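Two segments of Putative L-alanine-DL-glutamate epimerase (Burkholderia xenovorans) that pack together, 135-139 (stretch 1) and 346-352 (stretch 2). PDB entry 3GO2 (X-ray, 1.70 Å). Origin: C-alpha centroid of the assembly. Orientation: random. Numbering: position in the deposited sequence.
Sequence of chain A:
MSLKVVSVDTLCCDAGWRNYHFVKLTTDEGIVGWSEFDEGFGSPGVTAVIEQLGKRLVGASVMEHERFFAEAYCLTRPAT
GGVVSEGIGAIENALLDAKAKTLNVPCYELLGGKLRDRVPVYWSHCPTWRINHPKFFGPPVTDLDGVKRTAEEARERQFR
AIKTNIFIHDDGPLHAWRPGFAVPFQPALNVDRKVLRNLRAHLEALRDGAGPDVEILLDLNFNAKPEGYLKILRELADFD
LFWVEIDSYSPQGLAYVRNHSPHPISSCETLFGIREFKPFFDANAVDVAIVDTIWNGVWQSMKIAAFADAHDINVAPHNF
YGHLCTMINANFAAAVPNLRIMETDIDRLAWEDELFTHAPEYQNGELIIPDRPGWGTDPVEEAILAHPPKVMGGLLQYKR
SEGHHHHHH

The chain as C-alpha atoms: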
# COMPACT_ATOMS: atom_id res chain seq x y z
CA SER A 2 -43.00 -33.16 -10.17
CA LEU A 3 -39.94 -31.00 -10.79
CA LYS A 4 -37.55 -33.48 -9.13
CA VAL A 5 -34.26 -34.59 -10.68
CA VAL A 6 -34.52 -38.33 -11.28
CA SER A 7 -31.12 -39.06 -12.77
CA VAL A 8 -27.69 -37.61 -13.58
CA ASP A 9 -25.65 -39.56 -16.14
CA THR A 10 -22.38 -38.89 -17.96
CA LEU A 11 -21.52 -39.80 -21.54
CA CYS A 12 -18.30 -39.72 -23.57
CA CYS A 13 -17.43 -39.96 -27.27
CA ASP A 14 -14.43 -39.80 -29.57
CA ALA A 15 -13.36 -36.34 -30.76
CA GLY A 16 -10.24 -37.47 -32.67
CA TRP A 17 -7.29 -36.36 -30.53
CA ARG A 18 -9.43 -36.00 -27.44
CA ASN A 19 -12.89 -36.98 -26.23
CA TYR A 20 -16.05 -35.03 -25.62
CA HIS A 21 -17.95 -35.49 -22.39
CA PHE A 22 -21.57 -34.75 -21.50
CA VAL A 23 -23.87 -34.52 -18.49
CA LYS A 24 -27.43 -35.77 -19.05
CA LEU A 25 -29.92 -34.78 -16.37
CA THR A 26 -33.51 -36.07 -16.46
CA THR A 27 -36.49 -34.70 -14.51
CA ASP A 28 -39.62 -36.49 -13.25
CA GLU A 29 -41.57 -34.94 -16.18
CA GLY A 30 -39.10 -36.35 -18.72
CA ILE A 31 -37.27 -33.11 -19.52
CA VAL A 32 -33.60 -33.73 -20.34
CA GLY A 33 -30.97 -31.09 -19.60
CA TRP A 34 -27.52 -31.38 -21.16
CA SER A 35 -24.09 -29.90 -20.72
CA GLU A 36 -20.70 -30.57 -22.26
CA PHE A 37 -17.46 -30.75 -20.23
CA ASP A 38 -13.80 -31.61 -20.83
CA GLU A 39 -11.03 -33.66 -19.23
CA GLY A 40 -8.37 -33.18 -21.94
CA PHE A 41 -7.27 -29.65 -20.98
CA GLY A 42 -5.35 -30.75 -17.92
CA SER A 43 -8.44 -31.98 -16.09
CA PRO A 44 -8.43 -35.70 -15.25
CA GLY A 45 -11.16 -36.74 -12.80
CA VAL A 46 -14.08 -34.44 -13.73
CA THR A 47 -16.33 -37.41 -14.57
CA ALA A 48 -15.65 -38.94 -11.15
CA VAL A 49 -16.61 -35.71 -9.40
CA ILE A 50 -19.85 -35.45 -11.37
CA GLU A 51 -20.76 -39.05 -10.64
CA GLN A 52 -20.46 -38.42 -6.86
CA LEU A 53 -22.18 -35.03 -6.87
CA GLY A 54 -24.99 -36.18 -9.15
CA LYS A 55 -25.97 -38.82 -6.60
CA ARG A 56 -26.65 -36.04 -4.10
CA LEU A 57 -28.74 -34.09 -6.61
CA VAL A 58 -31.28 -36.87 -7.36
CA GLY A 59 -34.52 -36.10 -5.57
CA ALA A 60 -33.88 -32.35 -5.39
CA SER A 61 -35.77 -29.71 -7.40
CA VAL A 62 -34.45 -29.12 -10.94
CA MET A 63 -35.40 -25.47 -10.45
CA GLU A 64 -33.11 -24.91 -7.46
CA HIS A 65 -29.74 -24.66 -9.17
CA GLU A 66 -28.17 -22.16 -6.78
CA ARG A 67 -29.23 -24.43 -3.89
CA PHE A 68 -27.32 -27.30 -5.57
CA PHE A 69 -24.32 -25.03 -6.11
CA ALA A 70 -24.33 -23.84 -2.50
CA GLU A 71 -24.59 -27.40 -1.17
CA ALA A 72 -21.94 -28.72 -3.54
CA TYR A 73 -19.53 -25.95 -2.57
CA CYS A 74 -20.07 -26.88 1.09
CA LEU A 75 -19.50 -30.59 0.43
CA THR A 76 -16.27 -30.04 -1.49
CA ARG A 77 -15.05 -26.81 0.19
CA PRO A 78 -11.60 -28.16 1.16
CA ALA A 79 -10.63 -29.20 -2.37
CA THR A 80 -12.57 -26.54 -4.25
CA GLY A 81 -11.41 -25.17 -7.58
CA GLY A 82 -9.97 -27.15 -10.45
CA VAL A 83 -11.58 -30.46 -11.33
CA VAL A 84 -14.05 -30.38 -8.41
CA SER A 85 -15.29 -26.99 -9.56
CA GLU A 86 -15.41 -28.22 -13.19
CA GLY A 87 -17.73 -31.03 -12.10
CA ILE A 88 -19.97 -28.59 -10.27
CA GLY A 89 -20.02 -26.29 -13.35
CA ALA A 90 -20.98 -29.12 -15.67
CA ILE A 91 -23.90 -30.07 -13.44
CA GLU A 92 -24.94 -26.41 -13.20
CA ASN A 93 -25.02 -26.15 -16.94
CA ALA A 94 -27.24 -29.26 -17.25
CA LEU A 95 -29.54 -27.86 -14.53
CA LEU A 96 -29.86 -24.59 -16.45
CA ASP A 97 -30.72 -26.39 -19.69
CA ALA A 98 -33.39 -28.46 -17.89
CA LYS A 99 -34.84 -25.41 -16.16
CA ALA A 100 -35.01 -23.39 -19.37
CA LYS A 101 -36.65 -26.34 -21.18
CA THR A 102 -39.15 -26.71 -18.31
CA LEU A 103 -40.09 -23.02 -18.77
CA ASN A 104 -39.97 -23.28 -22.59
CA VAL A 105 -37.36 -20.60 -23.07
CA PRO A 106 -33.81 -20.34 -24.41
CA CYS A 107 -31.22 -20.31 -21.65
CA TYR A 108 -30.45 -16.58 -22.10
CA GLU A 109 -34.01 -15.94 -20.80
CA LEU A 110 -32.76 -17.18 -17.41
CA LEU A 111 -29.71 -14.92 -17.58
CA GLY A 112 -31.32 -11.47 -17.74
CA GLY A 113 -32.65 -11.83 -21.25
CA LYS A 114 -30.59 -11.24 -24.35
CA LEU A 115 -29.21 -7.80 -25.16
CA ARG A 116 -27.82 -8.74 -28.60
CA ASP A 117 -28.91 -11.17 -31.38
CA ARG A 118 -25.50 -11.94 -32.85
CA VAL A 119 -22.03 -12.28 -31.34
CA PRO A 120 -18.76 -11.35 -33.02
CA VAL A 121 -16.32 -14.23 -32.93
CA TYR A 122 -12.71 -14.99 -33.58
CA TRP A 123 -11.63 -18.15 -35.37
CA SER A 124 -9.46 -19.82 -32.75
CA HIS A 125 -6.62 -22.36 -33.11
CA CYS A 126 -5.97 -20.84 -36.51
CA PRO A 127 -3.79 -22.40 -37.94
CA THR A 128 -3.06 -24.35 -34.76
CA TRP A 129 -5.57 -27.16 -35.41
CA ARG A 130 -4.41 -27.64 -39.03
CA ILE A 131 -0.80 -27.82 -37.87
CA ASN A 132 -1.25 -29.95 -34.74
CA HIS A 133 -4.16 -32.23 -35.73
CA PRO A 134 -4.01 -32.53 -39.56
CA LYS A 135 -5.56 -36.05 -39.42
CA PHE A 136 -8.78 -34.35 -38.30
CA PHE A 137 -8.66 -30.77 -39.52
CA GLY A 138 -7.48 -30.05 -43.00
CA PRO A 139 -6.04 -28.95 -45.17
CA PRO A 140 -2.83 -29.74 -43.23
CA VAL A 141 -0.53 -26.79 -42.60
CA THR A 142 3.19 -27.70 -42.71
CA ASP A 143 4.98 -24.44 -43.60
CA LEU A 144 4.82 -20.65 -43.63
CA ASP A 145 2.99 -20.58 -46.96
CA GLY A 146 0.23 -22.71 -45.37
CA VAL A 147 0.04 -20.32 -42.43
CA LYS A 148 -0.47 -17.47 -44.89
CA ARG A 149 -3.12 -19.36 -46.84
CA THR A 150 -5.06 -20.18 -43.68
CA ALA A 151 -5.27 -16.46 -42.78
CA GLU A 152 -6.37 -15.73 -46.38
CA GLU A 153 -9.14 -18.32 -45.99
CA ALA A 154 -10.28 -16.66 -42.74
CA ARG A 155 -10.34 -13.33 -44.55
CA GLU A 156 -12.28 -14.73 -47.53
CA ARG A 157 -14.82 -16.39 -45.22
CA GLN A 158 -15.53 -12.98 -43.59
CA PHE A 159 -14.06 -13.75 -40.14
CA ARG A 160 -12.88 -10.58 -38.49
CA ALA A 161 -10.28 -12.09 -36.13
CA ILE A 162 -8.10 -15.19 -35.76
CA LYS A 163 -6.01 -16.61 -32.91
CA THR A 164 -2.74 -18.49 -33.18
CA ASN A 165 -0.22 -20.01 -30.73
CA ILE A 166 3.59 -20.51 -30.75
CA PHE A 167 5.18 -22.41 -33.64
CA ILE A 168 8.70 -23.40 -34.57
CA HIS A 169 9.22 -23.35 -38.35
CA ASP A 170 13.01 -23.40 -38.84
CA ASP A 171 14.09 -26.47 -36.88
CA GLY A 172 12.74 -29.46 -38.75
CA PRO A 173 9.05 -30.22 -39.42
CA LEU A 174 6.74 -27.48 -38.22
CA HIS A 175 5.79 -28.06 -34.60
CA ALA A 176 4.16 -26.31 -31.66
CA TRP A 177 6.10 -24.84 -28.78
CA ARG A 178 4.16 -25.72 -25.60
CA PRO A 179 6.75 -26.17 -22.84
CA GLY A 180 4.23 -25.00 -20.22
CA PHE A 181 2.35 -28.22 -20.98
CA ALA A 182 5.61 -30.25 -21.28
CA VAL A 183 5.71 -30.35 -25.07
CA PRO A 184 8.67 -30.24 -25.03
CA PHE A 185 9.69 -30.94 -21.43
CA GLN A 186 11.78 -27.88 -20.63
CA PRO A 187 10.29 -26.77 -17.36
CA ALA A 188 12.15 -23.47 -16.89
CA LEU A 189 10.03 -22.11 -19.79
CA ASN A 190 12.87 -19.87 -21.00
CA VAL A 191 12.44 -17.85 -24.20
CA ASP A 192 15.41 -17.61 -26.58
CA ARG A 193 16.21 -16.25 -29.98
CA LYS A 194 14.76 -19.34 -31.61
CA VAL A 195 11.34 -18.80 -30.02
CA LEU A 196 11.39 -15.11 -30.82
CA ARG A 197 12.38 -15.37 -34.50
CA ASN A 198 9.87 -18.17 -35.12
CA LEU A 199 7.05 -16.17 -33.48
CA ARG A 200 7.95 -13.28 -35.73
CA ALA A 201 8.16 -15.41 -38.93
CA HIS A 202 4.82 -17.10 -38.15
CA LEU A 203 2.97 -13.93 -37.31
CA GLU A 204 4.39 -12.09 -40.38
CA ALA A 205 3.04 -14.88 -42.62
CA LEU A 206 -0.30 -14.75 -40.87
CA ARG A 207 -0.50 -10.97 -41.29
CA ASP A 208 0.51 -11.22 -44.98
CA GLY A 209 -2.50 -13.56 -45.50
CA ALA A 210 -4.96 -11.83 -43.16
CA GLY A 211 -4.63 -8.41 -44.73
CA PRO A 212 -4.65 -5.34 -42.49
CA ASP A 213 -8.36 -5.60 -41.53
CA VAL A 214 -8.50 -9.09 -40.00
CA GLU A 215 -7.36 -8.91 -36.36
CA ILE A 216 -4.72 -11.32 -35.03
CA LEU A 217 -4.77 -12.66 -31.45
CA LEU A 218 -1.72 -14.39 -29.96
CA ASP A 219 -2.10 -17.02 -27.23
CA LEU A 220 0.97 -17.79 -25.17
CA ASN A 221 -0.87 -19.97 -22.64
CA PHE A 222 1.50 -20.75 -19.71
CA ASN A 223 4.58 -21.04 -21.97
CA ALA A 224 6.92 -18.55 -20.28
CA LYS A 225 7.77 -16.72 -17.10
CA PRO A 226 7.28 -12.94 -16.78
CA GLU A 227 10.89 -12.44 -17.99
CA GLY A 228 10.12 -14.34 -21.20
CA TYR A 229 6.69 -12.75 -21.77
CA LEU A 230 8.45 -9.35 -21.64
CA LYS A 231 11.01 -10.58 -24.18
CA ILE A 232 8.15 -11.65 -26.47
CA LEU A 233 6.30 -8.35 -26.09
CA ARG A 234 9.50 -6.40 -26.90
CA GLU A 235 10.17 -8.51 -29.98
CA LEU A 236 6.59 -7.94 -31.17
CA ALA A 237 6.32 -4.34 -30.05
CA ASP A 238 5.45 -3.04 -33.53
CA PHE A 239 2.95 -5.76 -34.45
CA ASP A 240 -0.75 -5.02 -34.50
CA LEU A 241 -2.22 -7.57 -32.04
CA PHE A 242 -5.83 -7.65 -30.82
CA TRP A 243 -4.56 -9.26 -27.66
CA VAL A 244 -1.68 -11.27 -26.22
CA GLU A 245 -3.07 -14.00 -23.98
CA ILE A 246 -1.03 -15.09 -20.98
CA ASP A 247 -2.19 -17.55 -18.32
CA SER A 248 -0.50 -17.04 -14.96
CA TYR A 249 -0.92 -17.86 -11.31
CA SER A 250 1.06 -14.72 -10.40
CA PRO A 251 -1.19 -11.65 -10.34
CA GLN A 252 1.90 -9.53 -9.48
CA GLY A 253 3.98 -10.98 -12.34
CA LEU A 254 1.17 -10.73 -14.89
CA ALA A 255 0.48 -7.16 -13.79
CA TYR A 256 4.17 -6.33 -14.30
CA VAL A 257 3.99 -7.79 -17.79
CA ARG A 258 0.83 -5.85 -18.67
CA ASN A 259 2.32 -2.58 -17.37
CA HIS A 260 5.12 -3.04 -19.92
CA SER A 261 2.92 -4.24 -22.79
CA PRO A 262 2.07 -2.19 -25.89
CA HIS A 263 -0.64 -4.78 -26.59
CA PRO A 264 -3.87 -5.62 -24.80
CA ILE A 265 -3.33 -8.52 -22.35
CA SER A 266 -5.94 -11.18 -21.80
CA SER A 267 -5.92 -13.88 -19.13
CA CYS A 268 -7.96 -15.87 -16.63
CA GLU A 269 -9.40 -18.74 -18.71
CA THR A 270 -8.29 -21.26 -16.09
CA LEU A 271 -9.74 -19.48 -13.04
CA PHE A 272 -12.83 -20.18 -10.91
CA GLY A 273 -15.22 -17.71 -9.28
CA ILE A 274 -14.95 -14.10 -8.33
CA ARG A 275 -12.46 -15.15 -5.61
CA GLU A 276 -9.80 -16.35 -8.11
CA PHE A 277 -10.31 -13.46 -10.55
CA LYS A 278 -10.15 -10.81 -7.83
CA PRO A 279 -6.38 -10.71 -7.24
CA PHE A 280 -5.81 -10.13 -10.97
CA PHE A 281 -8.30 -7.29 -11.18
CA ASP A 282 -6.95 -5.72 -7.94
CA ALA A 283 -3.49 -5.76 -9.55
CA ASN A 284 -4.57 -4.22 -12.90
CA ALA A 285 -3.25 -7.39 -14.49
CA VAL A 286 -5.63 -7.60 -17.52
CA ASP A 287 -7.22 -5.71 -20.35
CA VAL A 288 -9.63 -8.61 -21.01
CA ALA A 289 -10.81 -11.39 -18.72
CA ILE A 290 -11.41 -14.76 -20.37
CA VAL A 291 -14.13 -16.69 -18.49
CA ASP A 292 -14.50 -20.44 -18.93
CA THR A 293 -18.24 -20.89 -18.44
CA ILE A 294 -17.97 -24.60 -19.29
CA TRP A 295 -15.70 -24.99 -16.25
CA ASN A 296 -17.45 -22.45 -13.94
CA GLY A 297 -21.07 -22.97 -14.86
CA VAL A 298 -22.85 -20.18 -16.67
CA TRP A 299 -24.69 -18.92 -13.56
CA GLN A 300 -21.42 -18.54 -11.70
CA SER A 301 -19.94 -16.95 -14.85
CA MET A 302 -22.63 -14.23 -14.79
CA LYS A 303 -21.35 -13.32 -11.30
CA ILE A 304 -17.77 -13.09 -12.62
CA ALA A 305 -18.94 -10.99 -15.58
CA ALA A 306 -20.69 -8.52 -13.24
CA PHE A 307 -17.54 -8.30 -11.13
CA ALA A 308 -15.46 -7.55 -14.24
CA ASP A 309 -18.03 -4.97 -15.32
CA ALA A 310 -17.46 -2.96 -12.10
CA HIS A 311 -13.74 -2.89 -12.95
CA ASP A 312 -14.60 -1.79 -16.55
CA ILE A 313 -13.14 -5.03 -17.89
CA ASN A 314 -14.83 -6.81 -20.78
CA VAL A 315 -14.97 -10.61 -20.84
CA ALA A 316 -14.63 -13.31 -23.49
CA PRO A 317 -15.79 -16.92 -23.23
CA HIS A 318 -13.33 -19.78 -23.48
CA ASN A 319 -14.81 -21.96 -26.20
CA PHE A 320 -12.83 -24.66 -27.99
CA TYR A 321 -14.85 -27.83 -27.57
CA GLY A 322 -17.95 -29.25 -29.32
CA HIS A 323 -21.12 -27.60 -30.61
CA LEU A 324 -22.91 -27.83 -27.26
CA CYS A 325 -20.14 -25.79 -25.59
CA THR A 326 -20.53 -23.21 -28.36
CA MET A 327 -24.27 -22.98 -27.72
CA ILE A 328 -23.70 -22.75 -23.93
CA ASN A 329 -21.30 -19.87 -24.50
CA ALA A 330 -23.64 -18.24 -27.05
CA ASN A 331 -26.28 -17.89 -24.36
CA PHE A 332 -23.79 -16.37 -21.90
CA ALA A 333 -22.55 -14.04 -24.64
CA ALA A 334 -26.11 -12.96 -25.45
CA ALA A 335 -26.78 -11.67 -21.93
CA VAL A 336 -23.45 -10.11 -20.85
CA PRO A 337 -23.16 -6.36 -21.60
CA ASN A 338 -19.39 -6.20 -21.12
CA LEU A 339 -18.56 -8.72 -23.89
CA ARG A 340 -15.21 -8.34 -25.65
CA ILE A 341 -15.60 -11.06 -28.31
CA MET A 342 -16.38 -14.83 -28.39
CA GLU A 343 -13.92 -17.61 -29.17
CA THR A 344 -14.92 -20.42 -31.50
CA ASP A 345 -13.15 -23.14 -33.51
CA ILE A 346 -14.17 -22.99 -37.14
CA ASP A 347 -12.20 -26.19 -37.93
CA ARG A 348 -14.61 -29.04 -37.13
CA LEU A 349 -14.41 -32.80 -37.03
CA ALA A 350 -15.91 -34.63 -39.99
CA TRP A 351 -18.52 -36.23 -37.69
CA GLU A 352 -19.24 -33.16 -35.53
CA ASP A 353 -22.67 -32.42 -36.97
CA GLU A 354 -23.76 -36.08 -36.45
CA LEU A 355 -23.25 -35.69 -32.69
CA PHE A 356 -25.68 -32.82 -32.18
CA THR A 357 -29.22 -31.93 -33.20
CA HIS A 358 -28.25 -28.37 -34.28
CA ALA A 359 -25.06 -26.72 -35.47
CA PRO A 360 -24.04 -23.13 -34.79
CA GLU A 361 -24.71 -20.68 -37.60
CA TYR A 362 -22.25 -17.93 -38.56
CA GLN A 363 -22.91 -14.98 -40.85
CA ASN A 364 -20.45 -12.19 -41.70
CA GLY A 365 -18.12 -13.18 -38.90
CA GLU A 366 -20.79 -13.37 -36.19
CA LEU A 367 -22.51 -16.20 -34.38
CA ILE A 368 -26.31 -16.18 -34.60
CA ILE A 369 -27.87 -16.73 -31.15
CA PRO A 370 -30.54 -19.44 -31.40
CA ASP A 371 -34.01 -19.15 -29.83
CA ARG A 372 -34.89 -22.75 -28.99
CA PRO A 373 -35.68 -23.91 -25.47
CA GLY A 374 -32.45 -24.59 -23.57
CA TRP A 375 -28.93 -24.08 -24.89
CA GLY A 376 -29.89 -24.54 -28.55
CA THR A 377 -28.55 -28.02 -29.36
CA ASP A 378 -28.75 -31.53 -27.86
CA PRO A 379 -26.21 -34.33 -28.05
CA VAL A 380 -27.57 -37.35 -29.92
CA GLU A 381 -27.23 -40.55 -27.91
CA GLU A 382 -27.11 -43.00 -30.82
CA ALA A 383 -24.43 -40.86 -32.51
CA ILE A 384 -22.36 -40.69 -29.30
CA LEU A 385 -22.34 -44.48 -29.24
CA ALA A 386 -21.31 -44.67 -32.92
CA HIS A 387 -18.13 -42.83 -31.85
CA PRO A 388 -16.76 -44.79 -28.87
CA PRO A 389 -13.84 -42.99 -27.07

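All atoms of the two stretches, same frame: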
# COMPACT_ATOMS: atom_id res chain seq x y z
N LYS A 135 -4.75 -34.85 -39.18
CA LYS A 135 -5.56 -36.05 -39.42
C LYS A 135 -7.05 -35.72 -39.32
O LYS A 135 -7.89 -36.40 -39.92
CB LYS A 135 -5.18 -37.14 -38.41
CG LYS A 135 -6.17 -38.31 -38.28
CD LYS A 135 -5.51 -39.69 -38.39
CE LYS A 135 -5.58 -40.21 -39.83
NZ LYS A 135 -4.40 -41.07 -40.21
N PHE A 136 -7.38 -34.68 -38.57
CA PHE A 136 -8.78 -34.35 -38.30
C PHE A 136 -9.26 -33.05 -38.90
O PHE A 136 -10.44 -32.92 -39.28
CB PHE A 136 -9.00 -34.38 -36.79
CG PHE A 136 -8.68 -35.69 -36.19
CD1 PHE A 136 -9.49 -36.80 -36.45
CD2 PHE A 136 -7.56 -35.86 -35.41
CE1 PHE A 136 -9.18 -38.03 -35.92
CE2 PHE A 136 -7.26 -37.11 -34.87
CZ PHE A 136 -8.08 -38.19 -35.14
N PHE A 137 -8.35 -32.08 -38.99
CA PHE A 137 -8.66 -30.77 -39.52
C PHE A 137 -7.70 -30.46 -40.65
O PHE A 137 -6.50 -30.32 -40.44
CB PHE A 137 -8.47 -29.71 -38.43
CG PHE A 137 -9.11 -30.06 -37.12
CD1 PHE A 137 -10.50 -30.07 -36.99
CD2 PHE A 137 -8.35 -30.39 -36.04
CE1 PHE A 137 -11.10 -30.38 -35.81
CE2 PHE A 137 -8.95 -30.71 -34.82
CZ PHE A 137 -10.34 -30.70 -34.73
N GLY A 138 -8.26 -30.35 -41.84
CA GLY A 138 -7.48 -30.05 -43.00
C GLY A 138 -7.98 -28.78 -43.65
O GLY A 138 -9.01 -28.24 -43.24
N PRO A 139 -7.25 -28.30 -44.67
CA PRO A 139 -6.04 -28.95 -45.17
C PRO A 139 -4.88 -28.79 -44.20
O PRO A 139 -4.79 -27.74 -43.55
CB PRO A 139 -5.73 -28.19 -46.46
CG PRO A 139 -6.34 -26.87 -46.26
CD PRO A 139 -7.56 -27.08 -45.43
N ILE A 346 -13.46 -22.86 -35.87
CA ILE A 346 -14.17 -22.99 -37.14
C ILE A 346 -13.79 -24.31 -37.83
O ILE A 346 -14.57 -24.84 -38.63
CB ILE A 346 -13.92 -21.73 -38.01
CG1 ILE A 346 -14.63 -20.50 -37.41
CG2 ILE A 346 -14.38 -21.94 -39.44
CD1 ILE A 346 -16.14 -20.66 -37.17
N ASP A 347 -12.61 -24.84 -37.51
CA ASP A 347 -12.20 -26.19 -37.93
C ASP A 347 -12.98 -27.22 -37.11
O ASP A 347 -12.88 -27.25 -35.87
CB ASP A 347 -10.70 -26.41 -37.76
CG ASP A 347 -9.86 -25.44 -38.58
OD1 ASP A 347 -9.86 -25.56 -39.83
OD2 ASP A 347 -9.20 -24.55 -37.97
N ARG A 348 -13.77 -28.05 -37.80
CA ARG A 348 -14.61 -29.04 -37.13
C ARG A 348 -14.28 -30.44 -37.60
O ARG A 348 -13.85 -30.67 -38.74
CB ARG A 348 -16.10 -28.80 -37.36
CG ARG A 348 -16.64 -27.38 -37.10
CD ARG A 348 -16.22 -26.80 -35.77
NE ARG A 348 -16.68 -27.57 -34.63
CZ ARG A 348 -16.59 -27.14 -33.36
NH1 ARG A 348 -17.01 -27.88 -32.36
NH2 ARG A 348 -16.06 -25.95 -33.10
N LEU A 349 -14.50 -31.39 -36.71
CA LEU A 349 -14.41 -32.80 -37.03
C LEU A 349 -15.42 -33.19 -38.11
O LEU A 349 -16.53 -32.66 -38.18
CB LEU A 349 -14.70 -33.65 -35.80
CG LEU A 349 -13.80 -33.45 -34.59
CD1 LEU A 349 -14.36 -34.19 -33.38
CD2 LEU A 349 -12.38 -33.88 -34.85
N ALA A 350 -15.05 -34.18 -38.91
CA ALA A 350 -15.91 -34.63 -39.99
C ALA A 350 -17.26 -35.18 -39.50
O ALA A 350 -18.26 -35.09 -40.21
CB ALA A 350 -15.17 -35.68 -40.82
N TRP A 351 -17.29 -35.70 -38.29
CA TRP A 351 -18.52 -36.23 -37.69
C TRP A 351 -19.19 -35.29 -36.67
O TRP A 351 -20.14 -35.68 -35.99
CB TRP A 351 -18.27 -37.61 -37.09
CG TRP A 351 -17.31 -37.66 -35.96
CD1 TRP A 351 -17.61 -37.58 -34.63
CD2 TRP A 351 -15.88 -37.79 -36.03
NE1 TRP A 351 -16.49 -37.70 -33.88
CE2 TRP A 351 -15.40 -37.81 -34.71
CE3 TRP A 351 -14.96 -37.89 -37.09
CZ2 TRP A 351 -14.05 -37.91 -34.40
CZ3 TRP A 351 -13.60 -38.01 -36.78
CH2 TRP A 351 -13.16 -38.01 -35.44
N GLU A 352 -18.71 -34.06 -36.56
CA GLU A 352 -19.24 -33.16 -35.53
C GLU A 352 -20.76 -32.99 -35.64
O GLU A 352 -21.47 -33.04 -34.63
CB GLU A 352 -18.57 -31.79 -35.63
CG GLU A 352 -18.99 -30.77 -34.56
CD GLU A 352 -18.34 -31.00 -33.22
OE1 GLU A 352 -17.38 -31.81 -33.15
OE2 GLU A 352 -18.79 -30.35 -32.24
O HOH W 1 -12.30 -34.98 -38.91
O HOH W 2 -10.56 -27.91 -40.95

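The two stretches lie more than two hundred residues apart in sequence, yet their backbones come within 6.0 Å at two points, measured between the CA atoms of Phe-136 and Leu-349 and between those of Phe-137 and Asp-347. Neither belongs to a regular strand. No direct hydrogen bond crosses the interface, which buries 281 Å² summed over both sides; the evidence points instead to apolar packing supplemented by two bridging waters.

Phe-137 covers the most surface. It is buried, its CA-to-CB bond points toward stretch 2, chi1 is -47° (m), and the ring presents its edge to the Arg-348 to Leu-349 peptide. Phe-137 CE1 is 3.6 Å from Asp-347 O, 3.6 Å from Arg-348 C and 3.7 Å from Leu-349 N. The Arg-348 carbonyl carbon and the Leu-349 nitrogen sit at the ring edge, near its plane, so the contact with this peptide is made by the rim of the ring. Phe-137 CZ also meets Leu-349 CD2 at 3.8 Å, an apolar pairing, while Phe-137 CD1 lies 3.7 Å from Asp-347 CB, the aliphatic part of an otherwise charged side chain.

Phe-136 contributes the next largest area. Its CA-to-CB bond points sideways, but Phe-136 CB is 3.9 Å from Leu-349 CD2, and Phe-136 CD1 is 4.0 Å from Trp-351 CH2. The Leu-349 methyl CD2 thus touches both phenylalanines. Leu-349 and Trp-351 also start sideways, and the ends of their side chains come nearer to stretch 1. The approach of the two aromatic rings is oblique, and the pair is best described as a van der Waals contact.

Asp-347, with 51 Å² covered, points its CB toward stretch 1, but its carboxylate reaches Gly-138 through solvent. Gly-138 O and Asp-347 OD1 are 4.4 Å apart; two acceptors cannot bond directly, and water 2 resolves this by donating to both, at 2.8 Å from its O to Gly-138 O and 2.7 Å to Asp-347 OD1. Water 1 instead relays a donor to an acceptor: its O accepts from Ala-350 N at 2.9 Å and donates to Phe-136 O at 2.8 Å.

Stretch 2 is also braced internally. A type I turn from Leu-349 to Glu-352 is closed by Glu-352 N donating to Leu-349 O at 3.1 Å. The CB of Arg-348 points away from stretch 1, and Arg-348 NH1 forms a salt bridge with Glu-352 OE2 at 3.0 Å, with an N-H...O angle of 155°.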